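Local structure of AxyAgu115A (Amphibacillus xylanus NBRC 15112, 6NPS) at residues Met242-His247 against Ile297-Met302; Val378-Cys383 against Gly403-Tyr408. The protein probably removes glucuronic acid side groups from glucuronoxylan hemicellulose, as an alpha-glucuronidase of glycoside hydrolase family 115. The protein carries 3 engineered substitutions. All blocks are in the same frame, centred on the assembly; numbering follows the deposited sequence.

Contact 1. Residues Met242-His247 against Ile297-Met302; sequences MGASHH and IITIGM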
# COMPACT_ATOMS: atom_id res chain seq x y z
N MET A 242 -7.10 14.58 -49.94
CA MET A 242 -7.77 14.56 -48.64
C MET A 242 -8.36 13.18 -48.38
O MET A 242 -8.82 12.50 -49.30
CB MET A 242 -8.85 15.64 -48.57
CG MET A 242 -8.30 17.09 -48.56
SD MET A 242 -6.97 17.32 -47.31
CE MET A 242 -7.89 16.91 -45.80
N GLY A 243 -8.34 12.75 -47.12
CA GLY A 243 -9.12 11.57 -46.77
C GLY A 243 -9.87 11.77 -45.47
O GLY A 243 -9.92 12.87 -44.91
N ALA A 244 -10.40 10.67 -44.95
CA ALA A 244 -11.21 10.76 -43.76
C ALA A 244 -11.07 9.48 -42.97
O ALA A 244 -10.80 8.41 -43.53
CB ALA A 244 -12.71 11.02 -44.12
N SER A 245 -11.29 9.58 -41.67
CA SER A 245 -11.09 8.44 -40.82
C SER A 245 -12.18 7.40 -41.06
O SER A 245 -13.16 7.61 -41.80
CB SER A 245 -11.04 8.86 -39.35
OG SER A 245 -12.35 9.11 -38.86
N HIS A 246 -12.00 6.28 -40.36
CA HIS A 246 -12.80 5.07 -40.48
C HIS A 246 -14.29 5.30 -40.30
O HIS A 246 -15.08 4.49 -40.80
CB HIS A 246 -12.30 4.06 -39.44
CG HIS A 246 -11.81 4.70 -38.18
ND1 HIS A 246 -12.66 4.99 -37.12
CD2 HIS A 246 -10.57 5.11 -37.80
CE1 HIS A 246 -11.96 5.55 -36.15
NE2 HIS A 246 -10.69 5.62 -36.52
N HIS A 247 -14.66 6.34 -39.59
CA HIS A 247 -16.05 6.66 -39.36
C HIS A 247 -16.55 7.90 -40.04
O HIS A 247 -17.45 8.50 -39.57
CB HIS A 247 -16.38 6.73 -37.88
CG HIS A 247 -15.67 7.80 -37.14
ND1 HIS A 247 -16.29 8.97 -36.76
CD2 HIS A 247 -14.43 7.86 -36.64
CE1 HIS A 247 -15.44 9.72 -36.09
NE2 HIS A 247 -14.31 9.06 -35.99
N ILE A 297 -9.63 10.59 -51.34
CA ILE A 297 -9.98 9.18 -51.30
C ILE A 297 -11.27 9.10 -50.50
O ILE A 297 -11.36 9.69 -49.41
CB ILE A 297 -8.85 8.35 -50.66
CG1 ILE A 297 -7.61 8.40 -51.57
CG2 ILE A 297 -9.31 6.89 -50.42
CD1 ILE A 297 -6.40 7.71 -50.91
N ILE A 298 -12.29 8.48 -51.08
CA ILE A 298 -13.59 8.39 -50.44
C ILE A 298 -13.59 7.21 -49.48
O ILE A 298 -13.32 6.06 -49.88
CB ILE A 298 -14.71 8.22 -51.47
CG1 ILE A 298 -14.69 9.39 -52.48
CG2 ILE A 298 -16.07 8.09 -50.75
CD1 ILE A 298 -15.73 9.22 -53.61
N THR A 299 -13.88 7.47 -48.21
CA THR A 299 -14.00 6.38 -47.26
C THR A 299 -15.40 5.78 -47.38
O THR A 299 -16.38 6.50 -47.57
CB THR A 299 -13.71 6.87 -45.83
OG1 THR A 299 -12.33 7.26 -45.73
CG2 THR A 299 -13.97 5.75 -44.80
N ILE A 300 -15.48 4.45 -47.36
CA ILE A 300 -16.78 3.79 -47.43
C ILE A 300 -16.95 2.95 -46.16
O ILE A 300 -16.02 2.81 -45.36
CB ILE A 300 -16.94 2.94 -48.71
CG1 ILE A 300 -15.83 1.87 -48.78
CG2 ILE A 300 -16.91 3.85 -49.96
CD1 ILE A 300 -16.14 0.73 -49.77
N GLY A 301 -18.15 2.40 -45.97
CA GLY A 301 -18.47 1.73 -44.73
C GLY A 301 -19.27 2.64 -43.80
O GLY A 301 -19.70 3.72 -44.19
N MET A 302 -19.42 2.19 -42.54
CA MET A 302 -20.11 3.01 -41.54
C MET A 302 -19.89 2.57 -40.09
O MET A 302 -20.41 1.53 -39.67
CB MET A 302 -21.61 3.02 -41.83
CG MET A 302 -22.33 4.19 -41.20
SD MET A 302 -24.11 3.89 -41.17
CE MET A 302 -24.69 5.30 -40.20
O HOH W 1 -10.07 8.44 -47.17
O HOH W 2 -14.36 2.50 -43.43
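His246, whose carbonyl O lies 4.3 Å from Thr299 CG2, has its CB turned away from residues 297-302. Ser245 CB sits 4.1 Å above the plane of the His246 ring, offset toward its rim, and Tyr353 also stacks on the ring. His246 ND1 lies in the plane of the His247 ring, at its edge, while His246 NE2 is hydrogen-bonded to a glycerol. Across from Ala244 and Ser245, Thr299 carries the contact. Its OG1 stands beside the backbone N, anti to the carbonyl carbon (chi1 -66°), and donates to Ala244 O at 2.9 Å. The hydroxyl comes from above that carbonyl plane, 43° out of it. CG2 reaches instead to Ser245 O at 3.6 Å. Both segments belong to the TIM barrel of the family. Strand 241-242 and strand 298-300, successive parallel strands, meet here to close the ring of eight, with Ile297 N donating to Met242 O at 2.9 Å in a nearly straight approach to the carbonyl (C=O...N 171°). Beyond this bond, a water replaces direct backbone pairing: it accepts from Ala244 N and donates to Ile297 O and, at 2.9 Å, to Thr299 OG1. A valine in place of Thr299 would probably leave Ala244 O without this donor and the water with one acceptor fewer, weakening the seam. Farther along, a second water donates to Ile300 O at 2.6 Å and only weakly to His246 O, where the segments have drawn apart.

Contact 2. Residues Val378-Cys383 against Gly403-Tyr408; sequences VILMLC and GGYGMY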
# COMPACT_ATOMS: atom_id res chain seq x y z
N VAL A 378 -11.32 -1.46 -54.17
CA VAL A 378 -11.27 -0.67 -52.94
C VAL A 378 -9.99 -0.97 -52.17
O VAL A 378 -9.59 -2.14 -52.02
CB VAL A 378 -12.52 -0.94 -52.08
CG1 VAL A 378 -12.40 -0.21 -50.72
CG2 VAL A 378 -13.77 -0.50 -52.81
N ILE A 379 -9.34 0.08 -51.66
CA ILE A 379 -8.22 -0.12 -50.74
C ILE A 379 -8.75 -0.65 -49.41
O ILE A 379 -9.65 -0.06 -48.82
CB ILE A 379 -7.46 1.19 -50.50
CG1 ILE A 379 -6.91 1.76 -51.82
CG2 ILE A 379 -6.33 0.96 -49.48
CD1 ILE A 379 -6.73 3.28 -51.74
N LEU A 380 -8.14 -1.73 -48.90
CA LEU A 380 -8.58 -2.34 -47.65
C LEU A 380 -7.58 -1.91 -46.59
O LEU A 380 -6.43 -2.37 -46.58
CB LEU A 380 -8.69 -3.86 -47.78
CG LEU A 380 -9.73 -4.33 -48.80
CD1 LEU A 380 -9.69 -5.83 -49.06
CD2 LEU A 380 -11.13 -3.96 -48.33
N MET A 381 -7.99 -0.99 -45.73
CA MET A 381 -7.04 -0.39 -44.81
C MET A 381 -7.03 -1.20 -43.52
O MET A 381 -8.04 -1.22 -42.79
CB MET A 381 -7.36 1.07 -44.53
CG MET A 381 -6.22 1.69 -43.70
SD MET A 381 -6.56 3.38 -43.21
CE MET A 381 -8.02 3.14 -42.24
N LEU A 382 -5.92 -1.90 -43.26
CA LEU A 382 -5.70 -2.60 -42.00
C LEU A 382 -5.24 -1.59 -40.96
O LEU A 382 -4.83 -0.46 -41.28
CB LEU A 382 -4.65 -3.72 -42.17
CG LEU A 382 -5.07 -4.77 -43.22
CD1 LEU A 382 -3.91 -5.61 -43.72
CD2 LEU A 382 -6.16 -5.66 -42.68
N CYS A 383 -5.29 -1.98 -39.69
CA CYS A 383 -4.98 -1.04 -38.63
C CYS A 383 -4.11 -1.76 -37.62
O CYS A 383 -4.23 -2.99 -37.46
CB CYS A 383 -6.27 -0.51 -37.97
SG CYS A 383 -7.44 0.16 -39.25
N GLY A 403 -6.85 -3.32 -55.84
CA GLY A 403 -7.17 -2.27 -54.90
C GLY A 403 -6.14 -2.17 -53.80
O GLY A 403 -5.94 -1.09 -53.24
N GLY A 404 -5.46 -3.28 -53.50
CA GLY A 404 -4.39 -3.22 -52.52
C GLY A 404 -4.87 -2.97 -51.09
O GLY A 404 -6.07 -2.98 -50.77
N TYR A 405 -3.89 -2.71 -50.23
CA TYR A 405 -4.09 -2.64 -48.79
C TYR A 405 -3.48 -1.37 -48.23
O TYR A 405 -2.49 -0.83 -48.76
CB TYR A 405 -3.49 -3.87 -48.07
CG TYR A 405 -4.25 -5.12 -48.43
CD1 TYR A 405 -5.36 -5.52 -47.69
CD2 TYR A 405 -3.88 -5.89 -49.54
CE1 TYR A 405 -6.06 -6.64 -48.02
CE2 TYR A 405 -4.58 -7.03 -49.89
CZ TYR A 405 -5.68 -7.40 -49.12
OH TYR A 405 -6.43 -8.52 -49.47
N GLY A 406 -4.04 -0.94 -47.11
CA GLY A 406 -3.54 0.19 -46.38
C GLY A 406 -3.15 -0.16 -44.96
O GLY A 406 -3.56 -1.20 -44.44
N MET A 407 -2.37 0.69 -44.31
CA MET A 407 -2.07 0.51 -42.89
C MET A 407 -2.26 1.83 -42.19
O MET A 407 -1.74 2.87 -42.62
CB MET A 407 -0.64 -0.01 -42.66
CG MET A 407 -0.27 -0.17 -41.12
SD MET A 407 -1.41 -1.32 -40.26
CE MET A 407 -1.22 -2.80 -41.24
N TYR A 408 -3.02 1.79 -41.10
CA TYR A 408 -3.25 2.92 -40.21
C TYR A 408 -2.51 2.64 -38.91
O TYR A 408 -2.84 1.68 -38.20
CB TYR A 408 -4.75 3.11 -40.00
CG TYR A 408 -5.11 4.17 -39.00
CD1 TYR A 408 -4.33 5.30 -38.84
CD2 TYR A 408 -6.26 4.02 -38.21
CE1 TYR A 408 -4.67 6.28 -37.88
CE2 TYR A 408 -6.62 4.99 -37.28
CZ TYR A 408 -5.81 6.10 -37.11
OH TYR A 408 -6.16 7.05 -36.16
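Leu380 and Leu382 each give N and O to the parallel strand 405-410 and the loop before it, in four backbone hydrogen bonds running from Leu380 N to Gly404 O (3.1 Å) through to Tyr408 N to Leu382 O (2.9 Å), between strand axes inclined by 30°. On the face of Leu380 and Leu382, the Leu380 side chain runs alongside that of Tyr405, pointing the same way, with CB 3.7 Å from ring atom CD1. Met407 starts with CG anti to its backbone N, then bends at chi2 and chi3 (both 58°), which turns CE back to 3.7 Å from Leu382 CB. The other face holds Met381, Cys383 and Tyr408. Met381 SD rests 3.7 Å from Tyr408 CB, and Cys383 SG meets the Tyr408 ring at its edge, 5.5 Å from the centroid. Gly406 is bridged to Met381: a CB there would lie 3.2 Å from Met381 CG, a tight fit. At Gly403 a CB would clash with Val378 O, and the backbone angles alone would press it against the preceding carbonyl O. The Met381 face looks into the TIM barrel, where Met381 meets Leu446 and Ile448 and Tyr408 meets Phe174. The 19 residues joining the segments contain no helix. Strand 379-383 is flanked by strand 348-351 and strand 405-410, whose other neighbour is strand 446-450.

Both contacts are buried within one eight-stranded parallel barrel, their centres about 11 Å apart, with strand 348-351 lying between strands 298-300 and 379-383. Contact 2 is regular sheet: strand pairing with apolar side chains on both faces buries 583 Å². Contact 1, at the seam, buries 238 Å² and relies on a threonine hydroxyl and waters where the backbones part. They touch at two points, Ile300 CD1 to Val378 CG1 and His246 CD2 to Tyr408 CE2, each at 4.0 Å. At the second, His246 and Tyr408 each hydrogen-bond glycerol near the C-terminal ends of the strands, consistent with a pocket where TIM barrels place their active sites.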